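Local atomic coordinates of uncharacterized protein CPE2226 (Clostridium perfringens, PDB entry 3O6U), a protein that is of unknown function but may bind the flavin cofactor FMN. Residues 7-11 and 101-105; 18-24 and 36-42; 46-50 and 66-71. All coordinates share one frame; numbering follows the deposited sequence.

Contacts 1 and 2 meet in one sheet, because strands 5-11 and 19-27 are neighbours there. V9 O accepts a probable hydrogen bond from L23 N at 2.9 Å, and T8 OG1 lies 2.6 Å from S24 OG. Contact 3 attaches a loop and a helix to the other strand of the hairpin, with E39 as the junction: its OE1 forms a salt bridge to K48 NZ at 2.8 Å and a probable hydrogen bond to Y69 OH at 2.6 Å. The centres of contacts 2 and 3 are about 9 Å apart, whereas those of contacts 1 and 3 are about 17 Å apart, on opposite sides of the chain's centre.

Contact 1: residues 7-11 and 101-105; sequences YTVET and LAEKV
L101 meets V9 with both its base and its tip. Its CD2 methyl lies 3.6 Å from V9 CG1, and its CB is just as near to that methyl, which therefore nestles along the leucine side chain and against the backbone carbonyl of L101. With CG anti to the carbonyl carbon (chi1 -68°), the L101 side chain slants across V9, with CD2 on the side of T11, whose CG2 is a more distant neighbour at 4.4 Å. The two axes approach to 8.2 Å at 139°, and no hydrogen bond joins the segments: helix 92-111 lies across one face of the mixed sheet, packed on strand 5-11 as in an alpha/beta layer. One turn further on, K104 contributes only the start of its chain, CG passing V9 CG2 at 4.1 Å and roughly at right angles, before the bend at chi2 takes the amine elsewhere; the K104 side chain also touches V119 of the edge strand. V105 then comes up beside V9, its CB 4.0 Å from V9 CG1, while its CG2 reaches back along the strand to Y7 CB at 3.6 Å. The Y7 ring turns away from the helix, and its hydroxyl bonds to the carbonyl of K3.

Contact 2: residues 18-24 and 36-42; sequences GYKAKLS and KYNEFNG
Strands 19-24 and 36-41 run antiparallel, with axes at 152°, and K20-F40, K22-N38 and S24-K36 form successive hydrogen-bonded pairs, each closed by two backbone bonds. The bond from K36 N to S24 O is short at 2.7 Å and nearly straight at the hydrogen (170°); at the other end the ladder finishes with a longer one, G42 N to G18 O, of 3.2 Å. Between these pairs, CA-H groups of Y19, A21, L23, Y37 and E39 lean on carbonyl oxygens across the gap.

On the face carrying K20, K22 and F40, the phenylalanine ring folds over the neighbouring strand. Its CG sits between the backbone N and the carbonyl carbon (chi1 69°), which swings the ring across to place one face under K20 CB, a CH-pi contact 4.2 Å from the centroid. K22 CB meets the same ring obliquely at CE2, 3.7 Å away.

The opposite face holds A21, L23, Y37 and E39. Y37 lies alongside A21, its CE1 3.9 Å from the alanine CB, while L23 crosses Y37 at about a right angle, CD1 to CB 4.1 Å, and L23 CB sits at the ring edge. Y37 OH donates to E39 OE2 at 2.9 Å, and OE2 accepts through its anti lone pair, the one away from OE1. Q97 also bonds to the phenol and S94 to OE2, while OE1 is taken by Y69 and K48. This is a beta hairpin with helix 92-111 packed on the A21, L23, Y37 and E39 face; on the other, lysines and S24 accompany buried F40 and N38, touched by loop residues N45, M47 and R49.

Contact 3: residues 46-50 and 66-71; sequences AMKRE and PAEYEP
OE1 of E70 receives two donors, R49 NH1 in a salt bridge at 3.2 Å and water 1 at 2.6 Å, although its exact place is doubtful because the model brings it too near R49 CD. The water in turn accepts from R49 N at 3.2 Å, so that backbone and side chain of the same arginine converge on one carboxylate. The E70 chain, extended beyond CG, carries that carboxylate out to R49 and the water; as modelled, OE1 lies at the edge of the guanidinium, with the two flat groups turned 55° apart. Over one guanidinium face lies P71 CG, 3.9 Å from NH2 and displaced toward the rim, the arginine and the proline ring pointing opposite ways as they pass.

Nearer the start of the helix the contact is apolar. K48 CD packs against P66 CG at 3.6 Å. A trans first torsion (-156°) sends the lysine over the proline ring, which it crosses at about a right angle. K48 NZ and Y69 OH both bond to E39 OE1, which draws them side by side. P66 CA sits over the centre of the Y69 ring, 3.4 Å above its plane, and R49 CB rests on P66 CB at 3.9 Å.

R49 NH1 also has a salt bridge to E74, and E70 OE2 accepts from E39 N. The contact is thus mixed: an apolar seat on P66, beside a charged network in which E70, E74 and E39 probably offset R49 and K48.

Contact 1: residues 7-11 and 101-105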
loop_
_atom_site.group_PDB
_atom_site.type_symbol
_atom_site.label_atom_id
_atom_site.label_comp_id
_atom_site.label_asym_id
_atom_site.label_seq_id
_atom_site.Cartn_x
_atom_site.Cartn_y
_atom_site.Cartn_z
ATOM N N TYR A 7 -12.174 3.069 0.104
ATOM C CA TYR A 7 -11.903 1.771 0.711
ATOM C C TYR A 7 -10.496 1.780 1.293
ATOM O O TYR A 7 -9.557 2.318 0.717
ATOM C CB TYR A 7 -12.088 0.628 -0.299
ATOM C CG TYR A 7 -13.387 0.719 -1.055
ATOM C CD1 TYR A 7 -14.514 0.018 -0.656
ATOM C CD2 TYR A 7 -13.490 1.546 -2.158
ATOM C CE1 TYR A 7 -15.708 0.141 -1.354
ATOM C CE2 TYR A 7 -14.662 1.678 -2.852
ATOM C CZ TYR A 7 -15.773 0.981 -2.453
ATOM O OH TYR A 7 -16.940 1.145 -3.162
ATOM N N THR A 8 -10.393 1.191 2.472
ATOM C CA THR A 8 -9.156 1.125 3.206
ATOM C C THR A 8 -8.902 -0.289 3.687
ATOM O O THR A 8 -9.792 -0.963 4.218
ATOM C CB THR A 8 -9.216 2.047 4.452
ATOM O OG1 THR A 8 -9.160 3.414 4.032
ATOM C CG2 THR A 8 -8.053 1.752 5.433
ATOM N N VAL A 9 -7.682 -0.746 3.479
ATOM C CA VAL A 9 -7.295 -2.042 3.979
ATOM C C VAL A 9 -5.983 -1.845 4.743
ATOM O O VAL A 9 -5.203 -0.947 4.437
ATOM C CB VAL A 9 -7.159 -3.055 2.833
ATOM C CG1 VAL A 9 -5.887 -2.837 2.069
ATOM C CG2 VAL A 9 -7.233 -4.416 3.371
ATOM N N GLU A 10 -5.758 -2.690 5.741
ATOM C CA GLU A 10 -4.585 -2.609 6.592
ATOM C C GLU A 10 -4.124 -3.985 7.039
ATOM O O GLU A 10 -4.950 -4.871 7.219
ATOM C CB GLU A 10 -4.941 -1.793 7.824
ATOM C CG GLU A 10 -3.884 -1.807 8.888
ATOM C CD GLU A 10 -4.202 -0.834 9.996
ATOM O OE1 GLU A 10 -4.561 0.317 9.665
ATOM O OE2 GLU A 10 -4.089 -1.213 11.185
ATOM N N THR A 11 -2.811 -4.168 7.208
ATOM C CA THR A 11 -2.268 -5.442 7.687
ATOM C C THR A 11 -2.765 -5.698 9.111
ATOM O O THR A 11 -2.777 -4.793 9.935
ATOM C CB THR A 11 -0.723 -5.453 7.677
ATOM O OG1 THR A 11 -0.218 -4.298 8.354
ATOM C CG2 THR A 11 -0.201 -5.465 6.252
ATOM N N LEU A 101 -2.557 -6.200 -0.479
ATOM C CA LEU A 101 -3.509 -5.186 -0.007
ATOM C C LEU A 101 -4.354 -4.665 -1.195
ATOM O O LEU A 101 -5.570 -4.486 -1.062
ATOM C CB LEU A 101 -2.755 -4.041 0.689
ATOM C CG LEU A 101 -2.071 -4.406 2.018
ATOM C CD1 LEU A 101 -1.304 -3.223 2.586
ATOM C CD2 LEU A 101 -3.112 -4.870 2.994
ATOM N N ALA A 102 -3.734 -4.413 -2.345
ATOM C CA ALA A 102 -4.509 -4.012 -3.527
ATOM C C ALA A 102 -5.536 -5.102 -3.934
ATOM O O ALA A 102 -6.687 -4.771 -4.242
ATOM C CB ALA A 102 -3.581 -3.715 -4.698
ATOM N N GLU A 103 -5.148 -6.382 -3.940
ATOM C CA GLU A 103 -6.105 -7.431 -4.292
ATOM C C GLU A 103 -7.297 -7.363 -3.337
ATOM O O GLU A 103 -8.446 -7.358 -3.779
ATOM C CB GLU A 103 -5.454 -8.831 -4.227
ATOM C CG GLU A 103 -4.236 -8.963 -5.148
ATOM C CD GLU A 103 -3.437 -10.255 -4.961
ATOM O OE1 GLU A 103 -3.989 -11.248 -4.428
ATOM O OE2 GLU A 103 -2.251 -10.275 -5.374
ATOM N N LYS A 104 -7.039 -7.262 -2.036
ATOM C CA LYS A 104 -8.138 -7.224 -1.094
ATOM C C LYS A 104 -8.957 -5.941 -1.134
ATOM O O LYS A 104 -10.180 -6.006 -1.030
ATOM C CB LYS A 104 -7.646 -7.488 0.330
ATOM C CG LYS A 104 -8.802 -7.630 1.312
ATOM C CD LYS A 104 -9.666 -8.840 0.956
ATOM C CE LYS A 104 -10.751 -9.092 2.003
ATOM N NZ LYS A 104 -11.551 -10.332 1.721
ATOM N N VAL A 105 -8.315 -4.779 -1.304
ATOM C CA VAL A 105 -9.089 -3.525 -1.351
ATOM C C VAL A 105 -9.960 -3.459 -2.614
ATOM O O VAL A 105 -11.080 -2.943 -2.571
ATOM C CB VAL A 105 -8.174 -2.232 -1.193
ATOM C CG1 VAL A 105 -7.599 -1.733 -2.528
ATOM C CG2 VAL A 105 -8.988 -1.138 -0.508
#

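Contact 2: residues 18-24 and 36-42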
loop_
_atom_site.group_PDB
_atom_site.type_symbol
_atom_site.label_atom_id
_atom_site.label_comp_id
_atom_site.label_asym_id
_atom_site.label_seq_id
_atom_site.Cartn_x
_atom_site.Cartn_y
_atom_site.Cartn_z
ATOM N N GLY A 18 7.983 -4.073 13.383
ATOM C CA GLY A 18 7.038 -3.168 14.016
ATOM C C GLY A 18 6.235 -2.290 13.083
ATOM O O GLY A 18 5.540 -1.391 13.535
ATOM N N TYR A 19 6.335 -2.530 11.784
ATOM C CA TYR A 19 5.567 -1.740 10.834
ATOM C C TYR A 19 4.337 -2.426 10.299
ATOM O O TYR A 19 4.348 -3.624 10.010
ATOM C CB TYR A 19 6.402 -1.376 9.615
ATOM C CG TYR A 19 7.554 -0.499 9.939
ATOM C CD1 TYR A 19 7.382 0.871 10.109
ATOM C CD2 TYR A 19 8.830 -1.040 10.081
ATOM C CE1 TYR A 19 8.461 1.687 10.413
ATOM C CE2 TYR A 19 9.911 -0.250 10.378
ATOM C CZ TYR A 19 9.728 1.114 10.543
ATOM O OH TYR A 19 10.833 1.890 10.834
ATOM N N LYS A 20 3.265 -1.656 10.203
ATOM C CA LYS A 20 2.054 -2.141 9.565
ATOM C C LYS A 20 1.966 -1.412 8.226
ATOM O O LYS A 20 2.703 -0.455 7.968
ATOM C CB LYS A 20 0.814 -1.790 10.364
ATOM C CG LYS A 20 0.600 -2.660 11.564
ATOM C CD LYS A 20 -0.610 -2.184 12.327
ATOM C CE LYS A 20 -0.911 -3.103 13.497
ATOM N NZ LYS A 20 -2.131 -2.649 14.231
ATOM N N ALA A 21 1.071 -1.878 7.363
ATOM C CA ALA A 21 0.857 -1.178 6.100
ATOM C C ALA A 21 -0.638 -0.965 5.803
ATOM O O ALA A 21 -1.499 -1.826 6.042
ATOM C CB ALA A 21 1.574 -1.866 4.950
ATOM N N LYS A 22 -0.898 0.209 5.249
ATOM C CA LYS A 22 -2.226 0.686 4.963
ATOM C C LYS A 22 -2.368 1.101 3.507
ATOM O O LYS A 22 -1.491 1.772 2.967
ATOM C CB LYS A 22 -2.458 1.916 5.852
ATOM C CG LYS A 22 -3.871 2.133 6.282
ATOM C CD LYS A 22 -4.023 3.471 6.957
ATOM C CE LYS A 22 -5.486 3.866 7.011
ATOM N NZ LYS A 22 -5.824 4.593 8.264
ATOM N N LEU A 23 -3.449 0.673 2.872
ATOM C CA LEU A 23 -3.730 1.110 1.520
ATOM C C LEU A 23 -5.135 1.702 1.451
ATOM O O LEU A 23 -6.112 1.050 1.840
ATOM C CB LEU A 23 -3.636 -0.044 0.517
ATOM C CG LEU A 23 -4.103 0.254 -0.917
ATOM C CD1 LEU A 23 -3.327 1.435 -1.505
ATOM C CD2 LEU A 23 -3.922 -1.002 -1.776
ATOM N N SER A 24 -5.227 2.953 0.999
ATOM C CA SER A 24 -6.528 3.562 0.790
ATOM C C SER A 24 -6.702 3.882 -0.680
ATOM O O SER A 24 -5.740 4.228 -1.371
ATOM C CB SER A 24 -6.708 4.870 1.567
ATOM O OG SER A 24 -7.138 4.597 2.877
ATOM N N LYS A 36 -3.531 5.785 -1.688
ATOM C CA LYS A 36 -2.602 6.164 -0.608
ATOM C C LYS A 36 -2.045 4.952 0.130
ATOM O O LYS A 36 -2.774 4.212 0.790
ATOM C CB LYS A 36 -3.274 7.131 0.393
ATOM C CG LYS A 36 -2.310 7.705 1.458
ATOM C CD LYS A 36 -2.667 9.152 1.860
ATOM C CE LYS A 36 -2.761 9.372 3.385
ATOM N NZ LYS A 36 -1.487 9.158 4.150
ATOM N N TYR A 37 -0.743 4.739 0.009
ATOM C CA TYR A 37 -0.131 3.590 0.663
ATOM C C TYR A 37 0.993 3.979 1.615
ATOM O O TYR A 37 1.932 4.662 1.230
ATOM C CB TYR A 37 0.397 2.600 -0.394
ATOM C CG TYR A 37 1.226 1.463 0.161
ATOM C CD1 TYR A 37 0.621 0.345 0.729
ATOM C CD2 TYR A 37 2.618 1.505 0.116
ATOM C CE1 TYR A 37 1.384 -0.707 1.243
ATOM C CE2 TYR A 37 3.389 0.463 0.630
ATOM C CZ TYR A 37 2.766 -0.641 1.187
ATOM O OH TYR A 37 3.516 -1.679 1.689
ATOM N N ASN A 38 0.891 3.519 2.855
ATOM C CA ASN A 38 1.899 3.800 3.853
ATOM C C ASN A 38 2.284 2.648 4.757
ATOM O O ASN A 38 1.416 1.957 5.299
ATOM C CB ASN A 38 1.435 4.916 4.801
ATOM C CG ASN A 38 1.383 6.264 4.147
ATOM O OD1 ASN A 38 2.414 6.886 3.896
ATOM N ND2 ASN A 38 0.181 6.726 3.856
ATOM N N GLU A 39 3.595 2.432 4.874
ATOM C CA GLU A 39 4.121 1.517 5.882
ATOM C C GLU A 39 4.310 2.484 7.084
ATOM O O GLU A 39 4.630 3.660 6.918
ATOM C CB GLU A 39 5.409 0.867 5.424
ATOM C CG GLU A 39 5.123 -0.065 4.231
ATOM C CD GLU A 39 6.365 -0.462 3.450
ATOM O OE1 GLU A 39 7.476 -0.034 3.829
ATOM O OE2 GLU A 39 6.230 -1.208 2.452
ATOM N N PHE A 40 4.087 1.994 8.288
ATOM C CA PHE A 40 4.101 2.890 9.440
ATOM C C PHE A 40 4.171 2.125 10.743
ATOM O O PHE A 40 3.828 0.950 10.817
ATOM C CB PHE A 40 2.831 3.771 9.399
ATOM C CG PHE A 40 1.545 3.016 9.649
ATOM C CD1 PHE A 40 0.990 2.958 10.931
ATOM C CD2 PHE A 40 0.887 2.360 8.609
ATOM C CE1 PHE A 40 -0.203 2.258 11.176
ATOM C CE2 PHE A 40 -0.299 1.660 8.847
ATOM C CZ PHE A 40 -0.842 1.610 10.134
ATOM N N ASN A 41 4.602 2.811 11.782
ATOM C CA ASN A 41 4.771 2.156 13.059
ATOM C C ASN A 41 3.424 1.935 13.729
ATOM O O ASN A 41 2.683 2.886 13.990
ATOM C CB ASN A 41 5.734 2.992 13.915
ATOM C CG ASN A 41 5.983 2.397 15.276
ATOM O OD1 ASN A 41 5.192 2.583 16.202
ATOM N ND2 ASN A 41 7.083 1.666 15.408
ATOM N N GLY A 42 3.111 0.664 13.972
ATOM C CA GLY A 42 1.857 0.297 14.601
ATOM C C GLY A 42 1.459 1.109 15.822
ATOM O O GLY A 42 0.325 1.561 15.923
#

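Contact 3: residues 46-50 and 66-71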
loop_
_atom_site.group_PDB
_atom_site.type_symbol
_atom_site.label_atom_id
_atom_site.label_comp_id
_atom_site.label_asym_id
_atom_site.label_seq_id
_atom_site.Cartn_x
_atom_site.Cartn_y
_atom_site.Cartn_z
ATOM N N ALA A 46 4.231 6.718 13.252
ATOM C CA ALA A 46 5.222 7.383 12.422
ATOM C C ALA A 46 5.285 6.661 11.065
ATOM O O ALA A 46 5.404 5.432 10.979
ATOM C CB ALA A 46 6.603 7.323 13.070
HETATM N N MSE A 47 5.154 7.461 10.021
HETATM C CA MSE A 47 5.244 7.030 8.632
HETATM C C MSE A 47 6.699 6.731 8.233
HETATM O O MSE A 47 7.608 7.523 8.473
HETATM C CB MSE A 47 4.690 8.139 7.757
HETATM C CG MSE A 47 3.254 8.499 8.135
HETATM SE SE MSE A 47 2.009 7.024 7.723
HETATM C CE MSE A 47 0.730 7.144 9.202
ATOM N N LYS A 48 6.908 5.577 7.628
ATOM C CA LYS A 48 8.224 5.148 7.165
ATOM C C LYS A 48 8.803 6.066 6.074
ATOM O O LYS A 48 10.014 6.252 5.989
ATOM C CB LYS A 48 8.106 3.730 6.607
ATOM C CG LYS A 48 9.372 2.923 6.618
ATOM C CD LYS A 48 9.177 1.612 5.883
ATOM C CE LYS A 48 9.409 0.405 6.776
ATOM N NZ LYS A 48 8.892 -0.854 6.125
ATOM N N ARG A 49 7.948 6.663 5.249
ATOM C CA ARG A 49 8.477 7.485 4.170
ATOM C C ARG A 49 8.942 8.851 4.634
ATOM O O ARG A 49 9.546 9.605 3.869
ATOM C CB ARG A 49 7.468 7.554 3.010
ATOM C CG ARG A 49 6.487 8.706 2.978
ATOM C CD ARG A 49 5.207 8.136 2.392
ATOM N NE ARG A 49 4.596 8.956 1.367
ATOM C CZ ARG A 49 3.665 8.521 0.522
ATOM N NH1 ARG A 49 3.227 7.264 0.574
ATOM N NH2 ARG A 49 3.182 9.352 -0.389
ATOM N N GLU A 50 8.673 9.137 5.909
ATOM C CA GLU A 50 9.109 10.376 6.535
ATOM C C GLU A 50 10.378 10.126 7.354
ATOM O O GLU A 50 10.970 11.066 7.871
ATOM C CB GLU A 50 8.024 10.931 7.454
ATOM C CG GLU A 50 6.810 11.488 6.714
ATOM C CD GLU A 50 5.751 12.020 7.674
ATOM O OE1 GLU A 50 6.063 12.208 8.869
ATOM O OE2 GLU A 50 4.606 12.262 7.242
ATOM N N PRO A 66 11.118 3.843 0.934
ATOM C CA PRO A 66 9.683 4.190 0.974
ATOM C C PRO A 66 9.292 5.516 0.352
ATOM O O PRO A 66 8.288 5.611 -0.357
ATOM C CB PRO A 66 9.358 4.162 2.479
ATOM C CG PRO A 66 10.529 3.457 3.121
ATOM C CD PRO A 66 11.707 3.778 2.274
ATOM N N ALA A 67 10.101 6.511 0.650
ATOM C CA ALA A 67 9.935 7.862 0.141
ATOM C C ALA A 67 9.798 7.810 -1.375
ATOM O O ALA A 67 9.036 8.575 -1.954
ATOM C CB ALA A 67 11.114 8.712 0.563
ATOM N N GLU A 68 10.541 6.899 -1.998
ATOM C CA GLU A 68 10.434 6.674 -3.429
ATOM C C GLU A 68 9.427 5.557 -3.799
ATOM O O GLU A 68 8.534 5.792 -4.619
ATOM C CB GLU A 68 11.794 6.285 -4.023
ATOM C CG GLU A 68 12.947 7.027 -3.378
ATOM C CD GLU A 68 14.240 6.953 -4.170
ATOM O OE1 GLU A 68 14.892 5.884 -4.167
ATOM O OE2 GLU A 68 14.599 7.973 -4.805
ATOM N N TYR A 69 9.537 4.362 -3.204
ATOM C CA TYR A 69 8.655 3.293 -3.657
ATOM C C TYR A 69 7.184 3.422 -3.355
ATOM O O TYR A 69 6.370 2.994 -4.181
ATOM C CB TYR A 69 9.174 1.864 -3.272
ATOM C CG TYR A 69 9.228 1.476 -1.807
ATOM C CD1 TYR A 69 8.072 1.347 -1.037
ATOM C CD2 TYR A 69 10.448 1.183 -1.201
ATOM C CE1 TYR A 69 8.148 0.949 0.302
ATOM C CE2 TYR A 69 10.522 0.796 0.110
ATOM C CZ TYR A 69 9.382 0.680 0.855
ATOM O OH TYR A 69 9.510 0.337 2.177
ATOM N N GLU A 70 6.819 4.067 -2.243
ATOM C CA GLU A 70 5.400 4.146 -1.907
ATOM C C GLU A 70 4.631 4.998 -2.871
ATOM O O GLU A 70 3.543 4.625 -3.288
ATOM C CB GLU A 70 5.178 4.602 -0.450
ATOM C CG GLU A 70 5.708 3.601 0.572
ATOM C CD GLU A 70 5.457 4.039 1.992
ATOM O OE1 GLU A 70 5.191 5.250 2.189
ATOM O OE2 GLU A 70 5.533 3.188 2.903
ATOM N N PRO A 71 5.183 6.163 -3.249
ATOM C CA PRO A 71 4.407 6.958 -4.202
ATOM C C PRO A 71 4.408 6.266 -5.569
ATOM O O PRO A 71 3.459 6.415 -6.333
ATOM C CB PRO A 71 5.120 8.306 -4.214
ATOM C CG PRO A 71 5.944 8.319 -2.941
ATOM C CD PRO A 71 6.353 6.896 -2.747
HETATM O O HOH W 1 5.129 5.278 4.800
#